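Local coordinates for protein alpha-L-arabinofuranosidase B (Aspergillus kawachii, PDB 6SXT) that hydrolyses terminal non-reducing alpha-L-arabinofuranosyl residues from arabinoxylan, arabinan and arabinogalactan, pairing a catalytic domain with a C-terminal arabinose-binding beta-trefoil domain, at residues A[346-350]-A[368-374]; A[428-434]-A[470-476]. One frame throughout, in Å; residues are numbered along the deposited sequence.

Contact 1: A[346-350]-A[368-374]; sequences RYIAH and LKEEASW. With SO4 (sulfate ion), chain R.
In the arabinose-binding beta-trefoil domain, the strand 346-350 runs over the C-terminal end of a short helix, whose last turn is 368-371; Ala372 leaves helical geometry (phi/psi -100/14) and the chain turns through Ser373 into Trp374. The backbones come closest at Ala349 and Ala372, with CA atoms 4.1 Å apart, and only small side chains permit this: their CB atoms are also 4.1 Å apart. Leu368 (t, p) fills the space beside Ala349, its CD1 4.2 Å from Ala349 CB. Two CA-H...O contacts cross the gap, Ala349 CA to Glu371 O at 3.2 Å and Ala372 CA to Ile348 O at 3.4 Å.

The larger bumps are His350, Glu371 and Trp374. His350, with chi1 at 70°, offers one ring face to Glu371 (m, t), whose CG covers it 3.9 Å from the ring centroid in a CH-pi contact. The Trp374 indole (chi1 -58°, chi2 94°) fills the hollow beside Ile348 and His350, CH2 lying 3.8 Å from His350 CD2, planes oblique at 57°. Its edge faces the strand, so that NE1 donates to Ile348 O at 3.0 Å (176°). His350 ND1 is hydrogen-bonded to the backbone O of Asp352, NE2 to Asp392 OD1. A water donates to Ile348 O (2.6 Å) and Ala372 O (2.7 Å).

Arg346, out of reach of 368-374, holds a sulfate ion, probably from the crystallisation liquor, through NH1-O3 and NH2-O2, both 3.0 Å. Trp374 NE1 and the water thus satisfy Ile348 O, while alanines, Leu368 and the aliphatic part of Glu371 lie against polar backbone and the His350 ring.

Contact 2: A[428-434]-A[470-476]; sequences LNGEGTS and NNDVSFE. With NAG (2-acetamido-2-deoxy-beta-D-glucopyranose), chain D.
The turn 428-432 and the strand end after it close on a helix-to-strand junction of the arabinose-binding beta-trefoil domain: the last turn (470-472) of the short helix 469-472 and the strand that follows. Asn429, Leu428 and Ser474 bury the most surface. Asn429 (chi1 74°) does double duty: OD1 accepts from Glu431 N at 2.8 Å, an Asx turn, while ND2 donates to Asn471 OD1 at 2.9 Å. Ser474 OG donates to Asn470 O at 2.8 Å and accepts from Asn429 N at 3.2 Å, a small hydroxyl suited to linking helix end and turn. Leu428 (m, t) supplies the apolar part, CD1 lying 3.8 Å from Val473 CG2.

Thr433 and Phe475 form one antiparallel, hydrogen-bonded bridge, Thr433 N to Phe475 O and Phe475 N to Thr433 O both 2.9 Å. Gly432 (phi/psi 86/-124) passes Glu476 where a CB would strike Phe475 O. One water donates to Glu431 OE1 (2.4 Å) and Glu476 OE2 (2.9 Å), bridging like charges 4.5 Å apart.

The NAG glycan lies beside 428-430. Val473 packs on strand 444-448, Asp472, a substrate-binding residue on the helix, salt-bridges to Arg446, and Glu476 hydrogen-bonds through its backbone to Arg337 of strand 333-338.

How the contacts relate
Both contacts belong to the arabinose-binding domain. Contact 1 sets a strand on a helix end and the chain leaving it, contact 2 a turn on a helix end and a strand on the chain that follows. Contact 1 is the more buried, small alanines and aromatic rings making a tight fit that relies on an indole-to-carbonyl hydrogen bond. Contact 2 lies nearer the surface, beside a glycan, and is richer in polar links, with waters at its margins. Their centres are about 17 Å apart, yet they meet through Ile348 CD1 and Phe475 CE1, 3.7 Å apart, both side chains lying near Leu452, a substrate-binding residue. Strand 333-338 is shared, bonding to Ile348 and Trp374 as well as to Glu476.

Contact 1: A[346-350]-A[368-374]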
loop_
_atom_site.group_PDB
_atom_site.type_symbol
_atom_site.label_atom_id
_atom_site.label_comp_id
_atom_site.label_asym_id
_atom_site.label_seq_id
_atom_site.Cartn_x
_atom_site.Cartn_y
_atom_site.Cartn_z
ATOM N N ARG A 346 14.932 23.541 -20.227
ATOM C CA ARG A 346 15.708 22.619 -19.364
ATOM C C ARG A 346 15.224 21.191 -19.552
ATOM O O ARG A 346 14.025 20.937 -19.856
ATOM C CB ARG A 346 15.660 22.982 -17.889
ATOM C CG ARG A 346 15.994 24.440 -17.605
ATOM C CD ARG A 346 16.030 24.794 -16.161
ATOM N NE ARG A 346 17.209 24.334 -15.460
ATOM C CZ ARG A 346 18.331 25.058 -15.339
ATOM N NH1 ARG A 346 19.366 24.577 -14.698
ATOM N NH2 ARG A 346 18.387 26.265 -15.860
ATOM N N TYR A 347 16.123 20.261 -19.346
ATOM C CA TYR A 347 15.918 18.806 -19.465
ATOM C C TYR A 347 16.445 18.117 -18.214
ATOM O O TYR A 347 17.349 18.631 -17.525
ATOM C CB TYR A 347 16.642 18.230 -20.679
ATOM C CG TYR A 347 16.024 18.622 -21.983
ATOM C CD1 TYR A 347 16.292 19.879 -22.516
ATOM C CD2 TYR A 347 15.229 17.761 -22.716
ATOM C CE1 TYR A 347 15.749 20.290 -23.707
ATOM C CE2 TYR A 347 14.666 18.155 -23.920
ATOM C CZ TYR A 347 14.993 19.406 -24.447
ATOM O OH TYR A 347 14.416 19.807 -25.628
ATOM N N ILE A 348 15.873 16.936 -17.897
ATOM C CA ILE A 348 16.369 16.121 -16.781
ATOM C C ILE A 348 17.745 15.587 -17.189
ATOM O O ILE A 348 17.871 14.874 -18.207
ATOM C CB ILE A 348 15.411 14.954 -16.425
ATOM C CG1 ILE A 348 14.027 15.521 -16.085
ATOM C CG2 ILE A 348 16.022 14.127 -15.305
ATOM C CD1 ILE A 348 13.041 14.484 -15.572
ATOM N N ALA A 349 18.702 15.921 -16.366
ATOM C CA ALA A 349 20.091 15.503 -16.617
ATOM C C ALA A 349 20.699 15.055 -15.305
ATOM O O ALA A 349 19.984 14.824 -14.283
ATOM C CB ALA A 349 20.845 16.665 -17.237
ATOM N N HIS A 350 22.022 14.901 -15.238
ATOM C CA HIS A 350 22.632 14.590 -13.954
ATOM C C HIS A 350 24.073 15.134 -13.980
ATOM O O HIS A 350 24.635 15.265 -15.094
ATOM C CB HIS A 350 22.573 13.096 -13.627
ATOM C CG HIS A 350 23.465 12.278 -14.496
ATOM N ND1 HIS A 350 24.733 11.910 -14.048
ATOM C CD2 HIS A 350 23.293 11.758 -15.730
ATOM C CE1 HIS A 350 25.297 11.195 -15.013
ATOM N NE2 HIS A 350 24.455 11.098 -16.064
ATOM N N LEU A 368 27.172 16.559 -21.711
ATOM C CA LEU A 368 25.844 16.932 -21.151
ATOM C C LEU A 368 24.717 16.264 -21.968
ATOM O O LEU A 368 23.711 15.800 -21.333
ATOM C CB LEU A 368 25.743 18.449 -21.077
ATOM C CG LEU A 368 24.399 19.016 -20.630
ATOM C CD1 LEU A 368 24.088 18.480 -19.234
ATOM C CD2 LEU A 368 24.422 20.542 -20.627
ATOM N N LYS A 369 24.824 16.168 -23.278
ATOM C CA LYS A 369 23.818 15.479 -24.107
ATOM C C LYS A 369 23.600 14.062 -23.612
ATOM O O LYS A 369 22.429 13.611 -23.531
ATOM C CB LYS A 369 24.181 15.487 -25.582
ATOM C CG LYS A 369 24.055 16.878 -26.178
ATOM C CD LYS A 369 24.389 16.884 -27.635
ATOM C CE LYS A 369 24.193 18.226 -28.285
ATOM N NZ LYS A 369 24.541 18.098 -29.715
ATOM N N GLU A 370 24.668 13.359 -23.272
ATOM C CA GLU A 370 24.540 11.980 -22.767
ATOM C C GLU A 370 23.892 12.003 -21.374
ATOM O O GLU A 370 23.109 11.049 -21.057
ATOM C CB GLU A 370 25.899 11.282 -22.696
ATOM C CG GLU A 370 26.523 11.013 -24.030
ATOM C CD GLU A 370 27.867 10.318 -23.798
ATOM O OE1 GLU A 370 28.119 9.861 -22.673
ATOM O OE2 GLU A 370 28.662 10.227 -24.782
ATOM N N GLU A 371 24.241 12.951 -20.525
ATOM C CA GLU A 371 23.695 13.091 -19.152
ATOM C C GLU A 371 22.186 13.425 -19.206
ATOM O O GLU A 371 21.495 13.170 -18.206
ATOM C CB GLU A 371 24.470 14.127 -18.380
ATOM C CG GLU A 371 25.890 13.624 -18.054
ATOM C CD GLU A 371 26.804 14.723 -17.570
ATOM O OE1 GLU A 371 26.542 15.927 -17.848
ATOM O OE2 GLU A 371 27.796 14.373 -16.943
ATOM N N ALA A 372 21.735 13.980 -20.311
ATOM C CA ALA A 372 20.298 14.332 -20.520
ATOM C C ALA A 372 19.602 13.276 -21.366
ATOM O O ALA A 372 18.519 13.584 -21.915
ATOM C CB ALA A 372 20.208 15.668 -21.158
ATOM N N SER A 373 20.209 12.112 -21.550
ATOM C CA SER A 373 19.622 11.030 -22.354
ATOM C C SER A 373 19.464 9.801 -21.474
ATOM O O SER A 373 20.362 9.486 -20.666
ATOM C CB SER A 373 20.434 10.745 -23.616
ATOM O OG SER A 373 20.473 11.922 -24.377
ATOM N N TRP A 374 18.336 9.092 -21.624
ATOM C CA TRP A 374 17.924 8.007 -20.701
ATOM C C TRP A 374 17.398 6.828 -21.499
ATOM O O TRP A 374 16.506 7.009 -22.350
ATOM C CB TRP A 374 16.866 8.559 -19.735
ATOM C CG TRP A 374 17.349 9.735 -18.945
ATOM C CD1 TRP A 374 17.189 11.056 -19.243
ATOM C CD2 TRP A 374 18.229 9.684 -17.824
ATOM N NE1 TRP A 374 17.811 11.829 -18.314
ATOM C CE2 TRP A 374 18.479 11.014 -17.443
ATOM C CE3 TRP A 374 18.774 8.640 -17.072
ATOM C CZ2 TRP A 374 19.250 11.336 -16.333
ATOM C CZ3 TRP A 374 19.558 8.956 -15.994
ATOM C CH2 TRP A 374 19.793 10.291 -15.636
HETATM S S SO4 R . 21.629 27.511 -14.709
HETATM O O1 SO4 R . 22.852 28.275 -14.639
HETATM O O2 SO4 R . 21.194 27.436 -16.088
HETATM O O3 SO4 R . 21.879 26.169 -14.165
HETATM O O4 SO4 R . 20.613 28.182 -13.928
HETATM O O HOH W 1 16.477 14.499 -20.417
#

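Contact 2: A[428-434]-A[470-476]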
loop_
_atom_site.group_PDB
_atom_site.type_symbol
_atom_site.label_atom_id
_atom_site.label_comp_id
_atom_site.label_asym_id
_atom_site.label_seq_id
_atom_site.Cartn_x
_atom_site.Cartn_y
_atom_site.Cartn_z
ATOM N N LEU A 428 0.035 15.753 -15.353
ATOM C CA LEU A 428 -0.972 16.509 -14.584
ATOM C C LEU A 428 -1.320 17.825 -15.285
ATOM O O LEU A 428 -2.454 18.299 -15.113
ATOM C CB LEU A 428 -0.538 16.734 -13.159
ATOM C CG LEU A 428 -0.294 15.488 -12.318
ATOM C CD1 LEU A 428 -0.174 15.878 -10.847
ATOM C CD2 LEU A 428 -1.354 14.431 -12.508
ATOM N N ASN A 429 -0.391 18.436 -16.044
ATOM C CA ASN A 429 -0.722 19.673 -16.793
ATOM C C ASN A 429 -1.040 19.396 -18.250
ATOM O O ASN A 429 -1.147 20.356 -19.017
ATOM C CB ASN A 429 0.404 20.708 -16.612
ATOM C CG ASN A 429 1.639 20.353 -17.395
ATOM O OD1 ASN A 429 1.645 19.335 -18.081
ATOM N ND2 ASN A 429 2.655 21.195 -17.245
ATOM N N GLY A 430 -1.159 18.144 -18.681
ATOM C CA GLY A 430 -1.449 17.767 -20.069
ATOM C C GLY A 430 -0.265 17.859 -21.023
ATOM O O GLY A 430 -0.453 17.538 -22.167
ATOM N N GLU A 431 0.940 18.139 -20.532
ATOM C CA GLU A 431 2.128 18.240 -21.418
ATOM C C GLU A 431 3.048 17.048 -21.132
ATOM O O GLU A 431 3.953 17.190 -20.295
ATOM C CB GLU A 431 2.826 19.567 -21.169
ATOM C CG GLU A 431 1.962 20.805 -21.403
ATOM C CD GLU A 431 2.739 22.121 -21.279
ATOM O OE1 GLU A 431 3.822 22.207 -21.869
ATOM O OE2 GLU A 431 2.260 23.035 -20.605
ATOM N N GLY A 432 2.812 15.945 -21.814
ATOM C CA GLY A 432 3.654 14.734 -21.763
ATOM C C GLY A 432 3.270 13.812 -20.627
ATOM O O GLY A 432 2.120 13.293 -20.609
ATOM N N THR A 433 4.230 13.487 -19.764
ATOM C CA THR A 433 4.100 12.423 -18.764
ATOM C C THR A 433 4.413 12.992 -17.394
ATOM O O THR A 433 5.214 13.899 -17.247
ATOM C CB THR A 433 5.027 11.243 -19.093
ATOM O OG1 THR A 433 4.626 10.149 -18.265
ATOM C CG2 THR A 433 6.483 11.593 -18.835
ATOM N N SER A 434 3.804 12.413 -16.371
ATOM C CA SER A 434 4.254 12.538 -14.985
ATOM C C SER A 434 4.781 11.151 -14.595
ATOM O O SER A 434 4.120 10.151 -14.906
ATOM C CB SER A 434 3.181 13.027 -14.043
ATOM O OG SER A 434 2.742 14.336 -14.452
ATOM N N ASN A 470 1.835 20.777 -10.242
ATOM C CA ASN A 470 1.371 20.106 -11.458
ATOM C C ASN A 470 2.388 20.357 -12.588
ATOM O O ASN A 470 2.690 19.437 -13.346
ATOM C CB ASN A 470 -0.013 20.555 -11.888
ATOM C CG ASN A 470 -1.125 19.943 -11.045
ATOM O OD1 ASN A 470 -0.873 19.319 -10.019
ATOM N ND2 ASN A 470 -2.334 20.133 -11.558
ATOM N N ASN A 471 2.834 21.599 -12.771
ATOM C CA ASN A 471 3.800 21.882 -13.872
ATOM C C ASN A 471 5.143 21.192 -13.597
ATOM O O ASN A 471 5.709 20.578 -14.559
ATOM C CB ASN A 471 3.960 23.394 -14.036
ATOM C CG ASN A 471 2.763 24.026 -14.694
ATOM O OD1 ASN A 471 2.042 23.400 -15.466
ATOM N ND2 ASN A 471 2.617 25.328 -14.465
ATOM N N ASP A 472 5.597 21.204 -12.357
ATOM C CA ASP A 472 6.948 20.725 -11.960
ATOM C C ASP A 472 7.021 19.193 -11.978
ATOM O O ASP A 472 8.143 18.683 -11.885
ATOM C CB ASP A 472 7.391 21.245 -10.609
ATOM C CG ASP A 472 7.540 22.770 -10.494
ATOM O OD1 ASP A 472 7.379 23.472 -11.551
ATOM O OD2 ASP A 472 7.757 23.192 -9.352
ATOM N N VAL A 473 5.882 18.493 -12.149
ATOM C CA VAL A 473 5.894 17.014 -12.294
ATOM C C VAL A 473 5.488 16.598 -13.701
ATOM O O VAL A 473 5.279 15.392 -13.920
ATOM C CB VAL A 473 5.011 16.335 -11.223
ATOM C CG1 VAL A 473 5.405 16.716 -9.823
ATOM C CG2 VAL A 473 3.515 16.540 -11.493
ATOM N N SER A 474 5.432 17.504 -14.667
ATOM C CA SER A 474 5.018 17.194 -16.033
ATOM C C SER A 474 6.225 17.388 -16.955
ATOM O O SER A 474 6.812 18.508 -16.928
ATOM C CB SER A 474 3.856 18.048 -16.460
ATOM O OG SER A 474 2.705 17.779 -15.617
ATOM N N PHE A 475 6.559 16.380 -17.722
ATOM C CA PHE A 475 7.748 16.398 -18.623
ATOM C C PHE A 475 7.346 15.924 -19.994
ATOM O O PHE A 475 6.676 14.903 -20.146
ATOM C CB PHE A 475 8.854 15.512 -18.065
ATOM C CG PHE A 475 9.294 15.944 -16.709
ATOM C CD1 PHE A 475 10.270 16.928 -16.521
ATOM C CD2 PHE A 475 8.688 15.426 -15.572
ATOM C CE1 PHE A 475 10.665 17.303 -15.263
ATOM C CE2 PHE A 475 9.088 15.815 -14.313
ATOM C CZ PHE A 475 10.072 16.756 -14.135
ATOM N N GLU A 476 7.804 16.623 -21.038
ATOM C CA GLU A 476 7.604 16.162 -22.416
ATOM C C GLU A 476 8.674 15.156 -22.793
ATOM O O GLU A 476 9.862 15.370 -22.474
ATOM C CB GLU A 476 7.631 17.346 -23.377
ATOM C CG GLU A 476 6.363 18.185 -23.324
ATOM C CD GLU A 476 5.167 17.601 -24.060
ATOM O OE1 GLU A 476 5.240 16.475 -24.584
ATOM O OE2 GLU A 476 4.153 18.322 -24.116
HETATM C C1 NAG D . -5.409 17.225 -17.411
HETATM C C2 NAG D . -5.138 18.306 -18.450
HETATM C C3 NAG D . -5.504 17.796 -19.857
HETATM C C4 NAG D . -4.846 16.434 -20.135
HETATM C C5 NAG D . -4.947 15.480 -18.949
HETATM C C6 NAG D . -4.049 14.230 -19.130
HETATM C C7 NAG D . -5.240 20.554 -17.453
HETATM C C8 NAG D . -6.094 21.718 -17.087
HETATM N N2 NAG D . -5.840 19.545 -18.104
HETATM O O3 NAG D . -5.129 18.759 -20.896
HETATM O O4 NAG D . -5.352 15.864 -21.346
HETATM O O5 NAG D . -4.584 16.081 -17.693
HETATM O O6 NAG D . -2.664 14.640 -19.339
HETATM O O7 NAG D . -4.039 20.526 -17.178
HETATM O O HOH W 2 -2.823 21.324 -14.281
HETATM O O HOH W 3 4.762 21.194 -23.851
#